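PDB 3O7B: ribosomal RNA small subunit methyltransferase Nep1 from Archaeoglobus fulgidus, which probably methylates N1 of a specific pseudouridine in small-subunit ribosomal RNA, with S-adenosyl-L-methionine as methyl donor, during ribosome biogenesis. Local coordinates for residues F32-L37 against Y108-N113; D88-C93 against I193-H198; D99-D104 against E234-R239. All coordinates share one frame; numbering follows the deposited sequence.

Interaction 1. Residues F32-L37 against Y108-N113; sequences FLEASL and YVHTLN
F32 and V109 pair as neighbours on two parallel strands at the heart of the SPOUT-type sheet, and a beta bulge then shifts the register so that A35 pairs with T111, their side chains diverging. Before the bulge, F32 N binds Y108 O and H110 N returns a bond to F32 O at 2.8 Å. Beyond it, A35 N donates to H110 O and L112 N reaches A35 O. E34 is the residue that turns the corner. Its backbone N lies at the edge of the H110 ring, a tight 2.9 Å from CD2, because CG of H110 swings anti to the backbone N (chi1 157°) and carries the imidazole edge-on to the L33-E34 backbone. The flat ring suits this spot, and CD2 of L33 touches the ring's CD2 at 4.0 Å. The E34 chain lies alongside the imidazole and takes its carboxylate on to T205, F202 N and K83. L112 crosses E34 at about a right angle, its CD2 3.7 Å from E34 CB and its CD1 reaching S36 CA, so the branched side chain touches residues on both sides of A35. F32 and V109 share the sheet face on which F32 meets helix 87-98. There V109 CG1, anti to its own N (chi1 175°), presses on the small methyl of A35, CG1 to CB 3.5 Å.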
loop_
_atom_site.group_PDB
_atom_site.type_symbol
_atom_site.label_atom_id
_atom_site.label_comp_id
_atom_site.label_asym_id
_atom_site.label_seq_id
_atom_site.Cartn_x
_atom_site.Cartn_y
_atom_site.Cartn_z
ATOM N N PHE A 32 15.257 -0.844 -1.084
ATOM C CA PHE A 32 14.532 0.132 -1.878
ATOM C C PHE A 32 15.459 1.254 -2.240
ATOM O O PHE A 32 16.100 1.842 -1.361
ATOM C CB PHE A 32 13.272 0.602 -1.140
ATOM C CG PHE A 32 12.277 -0.512 -0.941
ATOM C CD1 PHE A 32 11.562 -1.010 -2.024
ATOM C CD2 PHE A 32 12.099 -1.101 0.318
ATOM C CE1 PHE A 32 10.685 -2.092 -1.874
ATOM C CE2 PHE A 32 11.199 -2.178 0.476
ATOM C CZ PHE A 32 10.495 -2.659 -0.627
ATOM N N LEU A 33 15.559 1.510 -3.536
ATOM C CA LEU A 33 16.547 2.461 -4.079
ATOM C C LEU A 33 15.974 3.811 -4.387
ATOM O O LEU A 33 14.853 3.935 -4.922
ATOM C CB LEU A 33 17.167 1.894 -5.356
ATOM C CG LEU A 33 17.993 0.632 -5.221
ATOM C CD1 LEU A 33 18.485 0.239 -6.608
ATOM C CD2 LEU A 33 19.193 0.825 -4.259
ATOM N N GLU A 34 16.748 4.852 -4.080
ATOM C CA GLU A 34 16.373 6.229 -4.385
ATOM C C GLU A 34 14.970 6.539 -3.858
ATOM O O GLU A 34 14.156 7.199 -4.525
ATOM C CB GLU A 34 16.495 6.519 -5.889
ATOM C CG GLU A 34 17.947 6.491 -6.374
ATOM C CD GLU A 34 18.081 6.791 -7.839
ATOM O OE1 GLU A 34 17.147 7.385 -8.420
ATOM O OE2 GLU A 34 19.147 6.440 -8.398
ATOM N N ALA A 35 14.705 6.085 -2.633
ATOM C CA ALA A 35 13.389 6.350 -2.041
ATOM C C ALA A 35 13.182 7.839 -1.874
ATOM O O ALA A 35 14.095 8.597 -1.494
ATOM C CB ALA A 35 13.226 5.630 -0.732
ATOM N N SER A 36 11.961 8.266 -2.168
ATOM C CA SER A 36 11.589 9.664 -2.232
ATOM C C SER A 36 11.263 10.151 -0.822
ATOM O O SER A 36 10.101 10.451 -0.479
ATOM C CB SER A 36 10.393 9.789 -3.180
ATOM O OG SER A 36 10.135 11.130 -3.530
ATOM N N LEU A 37 12.309 10.214 0.001
ATOM C CA LEU A 37 12.192 10.422 1.429
ATOM C C LEU A 37 13.259 11.421 1.859
ATOM O O LEU A 37 14.456 11.106 1.877
ATOM C CB LEU A 37 12.398 9.074 2.097
ATOM C CG LEU A 37 11.949 8.728 3.489
ATOM C CD1 LEU A 37 10.431 8.729 3.544
ATOM C CD2 LEU A 37 12.487 7.353 3.785
ATOM N N TYR A 108 16.463 -2.623 3.821
ATOM C CA TYR A 108 17.100 -1.327 3.788
ATOM C C TYR A 108 16.371 -0.377 2.879
ATOM O O TYR A 108 15.761 -0.801 1.883
ATOM C CB TYR A 108 18.541 -1.436 3.253
ATOM C CG TYR A 108 19.462 -2.257 4.114
ATOM C CD1 TYR A 108 20.191 -1.651 5.129
ATOM C CD2 TYR A 108 19.580 -3.627 3.936
ATOM C CE1 TYR A 108 21.053 -2.389 5.926
ATOM C CE2 TYR A 108 20.451 -4.374 4.731
ATOM C CZ TYR A 108 21.175 -3.733 5.725
ATOM O OH TYR A 108 22.045 -4.435 6.549
ATOM N N VAL A 109 16.472 0.906 3.200
ATOM C CA VAL A 109 15.966 1.956 2.342
ATOM C C VAL A 109 17.145 2.875 2.024
ATOM O O VAL A 109 17.806 3.382 2.934
ATOM C CB VAL A 109 14.825 2.754 3.022
ATOM C CG1 VAL A 109 14.388 3.934 2.142
ATOM C CG2 VAL A 109 13.637 1.847 3.314
ATOM N N HIS A 110 17.440 3.038 0.734
ATOM C CA HIS A 110 18.420 3.994 0.258
ATOM C C HIS A 110 17.630 5.184 -0.247
ATOM O O HIS A 110 16.704 5.011 -1.057
ATOM C CB HIS A 110 19.235 3.298 -0.846
ATOM C CG HIS A 110 19.902 4.213 -1.820
ATOM N ND1 HIS A 110 21.159 4.760 -1.630
ATOM C CD2 HIS A 110 19.491 4.609 -3.047
ATOM C CE1 HIS A 110 21.476 5.472 -2.703
ATOM N NE2 HIS A 110 20.483 5.398 -3.573
ATOM N N THR A 111 17.931 6.374 0.242
ATOM C CA THR A 111 17.160 7.548 -0.159
ATOM C C THR A 111 17.770 8.233 -1.388
ATOM O O THR A 111 18.923 7.947 -1.770
ATOM C CB THR A 111 17.032 8.582 0.963
ATOM O OG1 THR A 111 18.304 9.228 1.127
ATOM C CG2 THR A 111 16.617 7.934 2.271
ATOM N N LEU A 112 16.998 9.145 -1.980
ATOM C CA LEU A 112 17.455 9.952 -3.121
ATOM C C LEU A 112 18.731 10.703 -2.834
ATOM O O LEU A 112 19.456 11.044 -3.771
ATOM C CB LEU A 112 16.407 10.991 -3.491
ATOM C CG LEU A 112 15.216 10.507 -4.284
ATOM C CD1 LEU A 112 14.169 11.610 -4.305
ATOM C CD2 LEU A 112 15.658 10.138 -5.695
ATOM N N ASN A 113 18.967 11.002 -1.562
ATOM C CA ASN A 113 20.154 11.755 -1.144
ATOM C C ASN A 113 21.307 10.859 -0.704
ATOM O O ASN A 113 22.332 11.352 -0.207
ATOM C CB ASN A 113 19.776 12.781 -0.071
ATOM C CG ASN A 113 18.820 13.841 -0.603
ATOM O OD1 ASN A 113 17.806 14.164 0.032
ATOM N ND2 ASN A 113 19.123 14.373 -1.789
#

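Interaction 2. Residues D88-C93 against I193-H198; sequences DIVHQC and IGAFPH. With SAH (S-adenosyl-L-homocysteine), chain C.
The carbonyl O of A195 accepts a 2.8 Å hydrogen bond from a water that in turn takes one from V90 N at 3.1 Å. The donor lies in the first turn of helix 87-98, so the water serves both an early helix N-H and a carbonyl just past the end of strand 189-194. Around this bridge the contact is apolar. A195 CB meets V90 CB at 4.0 Å, methyl and branched carbon in contact beside the water. I89 reaches further: with CG1 beside its backbone N and CD1 extended (chi2 168°), CD1 comes to 3.5 Å from P197 N and also touches CB and CD of the proline ring, which it crosses at about a right angle. An isoleucine suits the place because its other branch, CG2, rests on the A195 peptide. On the loop's other side lies S-adenosylhomocysteine. G194 N donates to its O2' at 2.9 Å and nearly straight (168°); glycine suits this place, since a CB would run into O3'. F196 points away from the helix, CG between the backbone N and the carbonyl carbon (chi1 53°), which brings CE1 to 3.8 Å from SAH CG. P197 also touches R86, the predicted rRNA-contacting residue, which D88 holds in a salt bridge. A strand end opening into a loop that cradles the cofactor is characteristic of the knotted SPOUT methyltransferase site.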
loop_
_atom_site.group_PDB
_atom_site.type_symbol
_atom_site.label_atom_id
_atom_site.label_comp_id
_atom_site.label_asym_id
_atom_site.label_seq_id
_atom_site.Cartn_x
_atom_site.Cartn_y
_atom_site.Cartn_z
ATOM N N ASP A 88 4.913 8.165 -0.072
ATOM C CA ASP A 88 3.862 7.136 -0.131
ATOM C C ASP A 88 4.359 5.873 -0.811
ATOM O O ASP A 88 3.924 4.754 -0.492
ATOM C CB ASP A 88 2.643 7.658 -0.889
ATOM C CG ASP A 88 3.004 8.202 -2.251
ATOM O OD1 ASP A 88 3.635 9.287 -2.275
ATOM O OD2 ASP A 88 2.660 7.558 -3.268
ATOM N N ILE A 89 5.284 6.021 -1.761
ATOM C CA ILE A 89 5.702 4.853 -2.521
ATOM C C ILE A 89 6.441 3.854 -1.627
ATOM O O ILE A 89 6.086 2.665 -1.548
ATOM C CB ILE A 89 6.568 5.233 -3.740
ATOM C CG1 ILE A 89 5.736 6.060 -4.718
ATOM C CG2 ILE A 89 7.140 3.990 -4.418
ATOM C CD1 ILE A 89 6.570 6.741 -5.809
ATOM N N VAL A 90 7.466 4.329 -0.924
ATOM C CA VAL A 90 8.214 3.417 -0.081
ATOM C C VAL A 90 7.367 2.948 1.119
ATOM O O VAL A 90 7.528 1.827 1.576
ATOM C CB VAL A 90 9.604 4.017 0.336
ATOM C CG1 VAL A 90 9.463 5.114 1.362
ATOM C CG2 VAL A 90 10.535 2.922 0.835
ATOM N N HIS A 91 6.445 3.791 1.583
ATOM C CA HIS A 91 5.523 3.386 2.666
ATOM C C HIS A 91 4.819 2.087 2.316
ATOM O O HIS A 91 4.864 1.126 3.083
ATOM C CB HIS A 91 4.494 4.486 2.902
ATOM C CG HIS A 91 3.484 4.155 3.960
ATOM N ND1 HIS A 91 2.144 4.449 3.814
ATOM C CD2 HIS A 91 3.613 3.534 5.155
ATOM C CE1 HIS A 91 1.490 4.035 4.887
ATOM N NE2 HIS A 91 2.357 3.482 5.719
ATOM N N GLN A 92 4.194 2.055 1.135
ATOM C CA GLN A 92 3.351 0.916 0.804
ATOM C C GLN A 92 4.191 -0.312 0.524
ATOM O O GLN A 92 3.818 -1.435 0.875
ATOM C CB GLN A 92 2.465 1.270 -0.390
ATOM C CG GLN A 92 1.503 2.443 -0.083
ATOM C CD GLN A 92 1.076 3.250 -1.297
ATOM O OE1 GLN A 92 1.452 2.951 -2.436
ATOM N NE2 GLN A 92 0.279 4.294 -1.055
ATOM N N CYS A 93 5.356 -0.118 -0.103
ATOM C CA CYS A 93 6.213 -1.246 -0.394
ATOM C C CYS A 93 6.745 -1.878 0.872
ATOM O O CYS A 93 6.803 -3.094 0.988
ATOM C CB CYS A 93 7.396 -0.812 -1.269
ATOM S SG CYS A 93 6.939 -0.334 -2.955
ATOM N N ILE A 193 14.866 -2.587 -5.732
ATOM C CA ILE A 193 13.700 -2.058 -6.423
ATOM C C ILE A 193 13.634 -0.553 -6.204
ATOM O O ILE A 193 13.727 -0.073 -5.056
ATOM C CB ILE A 193 12.401 -2.733 -5.873
ATOM C CG1 ILE A 193 12.451 -4.258 -6.085
ATOM C CG2 ILE A 193 11.136 -2.102 -6.484
ATOM C CD1 ILE A 193 11.420 -5.094 -5.268
ATOM N N GLY A 194 13.470 0.215 -7.276
ATOM C CA GLY A 194 13.339 1.655 -7.131
ATOM C C GLY A 194 12.065 2.023 -6.383
ATOM O O GLY A 194 11.016 1.341 -6.560
ATOM N N ALA A 195 12.141 3.084 -5.588
ATOM C CA ALA A 195 10.989 3.569 -4.823
ATOM C C ALA A 195 10.726 5.054 -5.080
ATOM O O ALA A 195 10.482 5.824 -4.159
ATOM C CB ALA A 195 11.170 3.276 -3.316
ATOM N N PHE A 196 10.808 5.439 -6.349
ATOM C CA PHE A 196 10.586 6.822 -6.776
ATOM C C PHE A 196 9.613 6.757 -7.963
ATOM O O PHE A 196 9.493 5.725 -8.605
ATOM C CB PHE A 196 11.922 7.488 -7.182
ATOM C CG PHE A 196 12.710 6.701 -8.189
ATOM C CD1 PHE A 196 12.543 6.922 -9.557
ATOM C CD2 PHE A 196 13.584 5.694 -7.785
ATOM C CE1 PHE A 196 13.269 6.170 -10.491
ATOM C CE2 PHE A 196 14.304 4.941 -8.713
ATOM C CZ PHE A 196 14.142 5.171 -10.070
ATOM N N PRO A 197 8.876 7.847 -8.223
ATOM C CA PRO A 197 7.801 7.748 -9.224
ATOM C C PRO A 197 8.160 7.887 -10.711
ATOM O O PRO A 197 7.448 7.351 -11.567
ATOM C CB PRO A 197 6.864 8.892 -8.831
ATOM C CG PRO A 197 7.735 9.879 -8.196
ATOM C CD PRO A 197 8.868 9.142 -7.530
ATOM N N HIS A 198 9.232 8.622 -11.011
ATOM C CA HIS A 198 9.556 8.990 -12.403
ATOM C C HIS A 198 11.048 9.006 -12.618
ATOM O O HIS A 198 11.814 9.165 -11.671
ATOM C CB HIS A 198 9.047 10.389 -12.762
ATOM C CG HIS A 198 7.582 10.579 -12.555
ATOM N ND1 HIS A 198 6.638 9.988 -13.361
ATOM C CD2 HIS A 198 6.904 11.308 -11.637
ATOM C CE1 HIS A 198 5.435 10.339 -12.942
ATOM N NE2 HIS A 198 5.568 11.136 -11.899
HETATM N N SAH C . 11.949 4.029 -14.207
HETATM C CA SAH C . 10.476 4.111 -13.982
HETATM C CB SAH C . 10.197 4.893 -12.706
HETATM C CG SAH C . 10.302 4.041 -11.444
HETATM S SD SAH C . 9.174 2.613 -11.451
HETATM C C SAH C . 9.745 4.733 -15.168
HETATM O O SAH C . 10.353 5.004 -16.206
HETATM C "C5'" SAH C . 9.560 1.781 -9.887
HETATM C "C4'" SAH C . 10.544 0.617 -9.915
HETATM O "O4'" SAH C . 9.926 -0.585 -10.337
HETATM C "C3'" SAH C . 11.703 0.779 -10.881
HETATM O "O3'" SAH C . 12.690 1.641 -10.372
HETATM C "C2'" SAH C . 12.170 -0.646 -11.022
HETATM O "O2'" SAH C . 12.957 -1.032 -9.891
HETATM C "C1'" SAH C . 10.870 -1.428 -10.978
HETATM N N9 SAH C . 10.285 -1.797 -12.296
HETATM C C8 SAH C . 9.369 -1.082 -13.034
HETATM N N7 SAH C . 9.067 -1.796 -14.151
HETATM C C5 SAH C . 9.751 -2.959 -14.113
HETATM C C6 SAH C . 9.825 -4.043 -14.980
HETATM N N6 SAH C . 9.114 -4.075 -16.120
HETATM N N1 SAH C . 10.629 -5.112 -14.663
HETATM C C2 SAH C . 11.385 -5.104 -13.505
HETATM N N3 SAH C . 11.313 -4.023 -12.655
HETATM C C4 SAH C . 10.525 -2.967 -12.954
HETATM O O HOH W 1 9.200 6.695 -1.825
#

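Interaction 3. Residues D99-D104 against E234-R239; sequences DSPLRD and EYERVR
S100 OG donates a 2.6 Å hydrogen bond to E236 OE2, using that oxygen's anti lone pair. With OG anti to its backbone N (chi1 173°), the serine also accepts from L102 N at 3.0 Å, an ST turn; a small hydroxyl suits a place where one atom must both give and take. E236 reaches from the helix as an extended chain, and OE1 is bound by Y226 OH of the second subunit. P101 CD lies against the same OE2. These residues form the connection between helix 87-98 and strand 105-111, docking it on the last turns of the C-terminal helix 224-239, close to the dimer interface. L102 follows, its CD2 reaching 3.5 Å from Y235 CE2 and touching R239 CB, so the leucine lies against two helix side chains one turn apart. R103 points away from the helix, NH1 binding S100 O within the loop, while NH2 pairs with E122. At D104, OD1 accepts from Y235 OH at 2.8 Å, met from above the carboxylate plane, and OD2 takes NE and NH2 of R239 side-on in a salt bridge, each at 3.2 Å, NE on its syn lone pair and NH2 from above. Were D104 replaced by an alanine, R239 would probably lose its charge mate and Y235 OH this acceptor. R239 NH1 binds G187 O, and R239 CD sits 3.3 Å above the plane of the Y235 ring, offset toward its rim.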
loop_
_atom_site.group_PDB
_atom_site.type_symbol
_atom_site.label_atom_id
_atom_site.label_comp_id
_atom_site.label_asym_id
_atom_site.label_seq_id
_atom_site.Cartn_x
_atom_site.Cartn_y
_atom_site.Cartn_z
ATOM N N ASP A 99 5.017 -7.448 5.947
ATOM C CA ASP A 99 3.875 -8.349 6.231
ATOM C C ASP A 99 4.170 -9.812 5.877
ATOM O O ASP A 99 3.412 -10.714 6.247
ATOM C CB ASP A 99 2.634 -7.912 5.430
ATOM C CG ASP A 99 1.947 -6.650 5.984
ATOM O OD1 ASP A 99 2.240 -6.183 7.116
ATOM O OD2 ASP A 99 1.070 -6.106 5.248
ATOM N N SER A 100 5.233 -10.063 5.118
ATOM C CA SER A 100 5.608 -11.431 4.736
ATOM C C SER A 100 5.843 -12.297 5.975
ATOM O O SER A 100 6.450 -11.843 6.948
ATOM C CB SER A 100 6.889 -11.430 3.888
ATOM O OG SER A 100 7.328 -12.768 3.656
ATOM N N PRO A 101 5.390 -13.565 5.933
ATOM C CA PRO A 101 5.722 -14.447 7.057
ATOM C C PRO A 101 7.176 -14.955 7.036
ATOM O O PRO A 101 7.636 -15.554 8.004
ATOM C CB PRO A 101 4.745 -15.609 6.881
ATOM C CG PRO A 101 4.559 -15.699 5.437
ATOM C CD PRO A 101 4.557 -14.252 4.932
ATOM N N LEU A 102 7.886 -14.705 5.943
ATOM C CA LEU A 102 9.264 -15.164 5.811
ATOM C C LEU A 102 10.193 -14.141 6.452
ATOM O O LEU A 102 10.144 -12.956 6.116
ATOM C CB LEU A 102 9.585 -15.375 4.336
ATOM C CG LEU A 102 10.903 -15.998 3.894
ATOM C CD1 LEU A 102 11.258 -17.252 4.692
ATOM C CD2 LEU A 102 10.812 -16.326 2.420
ATOM N N ARG A 103 11.035 -14.600 7.373
ATOM C CA ARG A 103 11.839 -13.703 8.202
ATOM C C ARG A 103 13.350 -13.793 7.914
ATOM O O ARG A 103 14.153 -13.295 8.701
ATOM C CB ARG A 103 11.535 -13.947 9.701
ATOM C CG ARG A 103 10.047 -13.895 10.068
ATOM C CD ARG A 103 9.607 -12.495 10.476
ATOM N NE ARG A 103 8.350 -12.113 9.845
ATOM C CZ ARG A 103 7.558 -11.120 10.247
ATOM N NH1 ARG A 103 6.445 -10.868 9.573
ATOM N NH2 ARG A 103 7.862 -10.384 11.317
ATOM N N ASP A 104 13.725 -14.374 6.771
ATOM C CA ASP A 104 15.132 -14.667 6.410
ATOM C C ASP A 104 15.800 -13.565 5.593
ATOM O O ASP A 104 16.747 -13.813 4.817
ATOM C CB ASP A 104 15.217 -15.985 5.617
ATOM C CG ASP A 104 14.786 -15.833 4.157
ATOM O OD1 ASP A 104 13.942 -14.958 3.874
ATOM O OD2 ASP A 104 15.306 -16.578 3.289
ATOM N N GLU A 234 7.632 -14.497 -5.721
ATOM C CA GLU A 234 8.625 -15.420 -6.303
ATOM C C GLU A 234 9.661 -15.832 -5.258
ATOM O O GLU A 234 10.093 -16.989 -5.188
ATOM C CB GLU A 234 9.328 -14.794 -7.512
ATOM C CG GLU A 234 8.404 -14.463 -8.683
ATOM C CD GLU A 234 7.949 -15.673 -9.494
ATOM O OE1 GLU A 234 8.334 -16.824 -9.192
ATOM O OE2 GLU A 234 7.193 -15.460 -10.463
ATOM N N TYR A 235 10.056 -14.869 -4.439
ATOM C CA TYR A 235 11.007 -15.107 -3.365
ATOM C C TYR A 235 10.482 -16.131 -2.373
ATOM O O TYR A 235 11.181 -17.080 -2.005
ATOM C CB TYR A 235 11.315 -13.772 -2.697
ATOM C CG TYR A 235 12.334 -13.818 -1.602
ATOM C CD1 TYR A 235 13.684 -13.569 -1.867
ATOM C CD2 TYR A 235 11.949 -14.053 -0.288
ATOM C CE1 TYR A 235 14.626 -13.579 -0.835
ATOM C CE2 TYR A 235 12.866 -14.072 0.746
ATOM C CZ TYR A 235 14.202 -13.834 0.473
ATOM O OH TYR A 235 15.102 -13.877 1.524
ATOM N N GLU A 236 9.237 -15.952 -1.939
ATOM C CA GLU A 236 8.613 -16.900 -1.020
ATOM C C GLU A 236 8.438 -18.288 -1.648
ATOM O O GLU A 236 8.658 -19.287 -0.972
ATOM C CB GLU A 236 7.260 -16.372 -0.547
ATOM C CG GLU A 236 7.343 -15.156 0.311
ATOM C CD GLU A 236 5.986 -14.687 0.774
ATOM O OE1 GLU A 236 4.980 -15.081 0.151
ATOM O OE2 GLU A 236 5.941 -13.927 1.751
ATOM N N ARG A 237 8.047 -18.340 -2.925
ATOM C CA ARG A 237 7.913 -19.636 -3.636
ATOM C C ARG A 237 9.174 -20.477 -3.499
ATOM O O ARG A 237 9.115 -21.677 -3.185
ATOM C CB ARG A 237 7.651 -19.439 -5.126
ATOM C CG ARG A 237 6.241 -19.061 -5.515
ATOM C CD ARG A 237 6.015 -19.379 -6.998
ATOM N NE ARG A 237 5.489 -18.223 -7.719
ATOM C CZ ARG A 237 5.532 -18.067 -9.043
ATOM N NH1 ARG A 237 6.088 -18.996 -9.820
ATOM N NH2 ARG A 237 5.032 -16.968 -9.598
ATOM N N VAL A 238 10.315 -19.841 -3.748
ATOM C CA VAL A 238 11.610 -20.517 -3.743
ATOM C C VAL A 238 12.096 -20.836 -2.331
ATOM O O VAL A 238 12.618 -21.929 -2.091
ATOM C CB VAL A 238 12.688 -19.658 -4.492
ATOM C CG1 VAL A 238 14.099 -20.189 -4.262
ATOM C CG2 VAL A 238 12.384 -19.570 -5.981
ATOM N N ARG A 239 11.897 -19.897 -1.401
ATOM C CA ARG A 239 12.668 -19.849 -0.144
ATOM C C ARG A 239 11.950 -20.229 1.137
ATOM O O ARG A 239 12.593 -20.659 2.104
ATOM C CB ARG A 239 13.333 -18.487 0.025
ATOM C CG ARG A 239 14.420 -18.262 -1.002
ATOM C CD ARG A 239 14.892 -16.848 -1.007
ATOM N NE ARG A 239 15.719 -16.533 0.153
ATOM C CZ ARG A 239 17.049 -16.503 0.144
ATOM N NH1 ARG A 239 17.722 -16.784 -0.971
ATOM N NH2 ARG A 239 17.710 -16.195 1.256
#

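The three contacts follow one another along the chain in the same order twice: 32-37, 88-93 and 99-104, then 108-113, 193-198 and 234-239, so that every pair crosses. Interactions 1 and 2 adjoin, centres 8 Å apart, because strand 28-35 lies between strands 105-111 and 189-194 in the central sheet; L33 N and O probably bond I193 O (2.9 Å) and A195 N. Helix 87-98 runs from interaction 2 to the loop of interaction 3, whose centre is about 20 Å from that of interaction 2 and about 22 Å from that of interaction 1. The sheet core thus carries the cofactor loop, while the remote contact, like interaction 2, borders the second subunit of the homodimer.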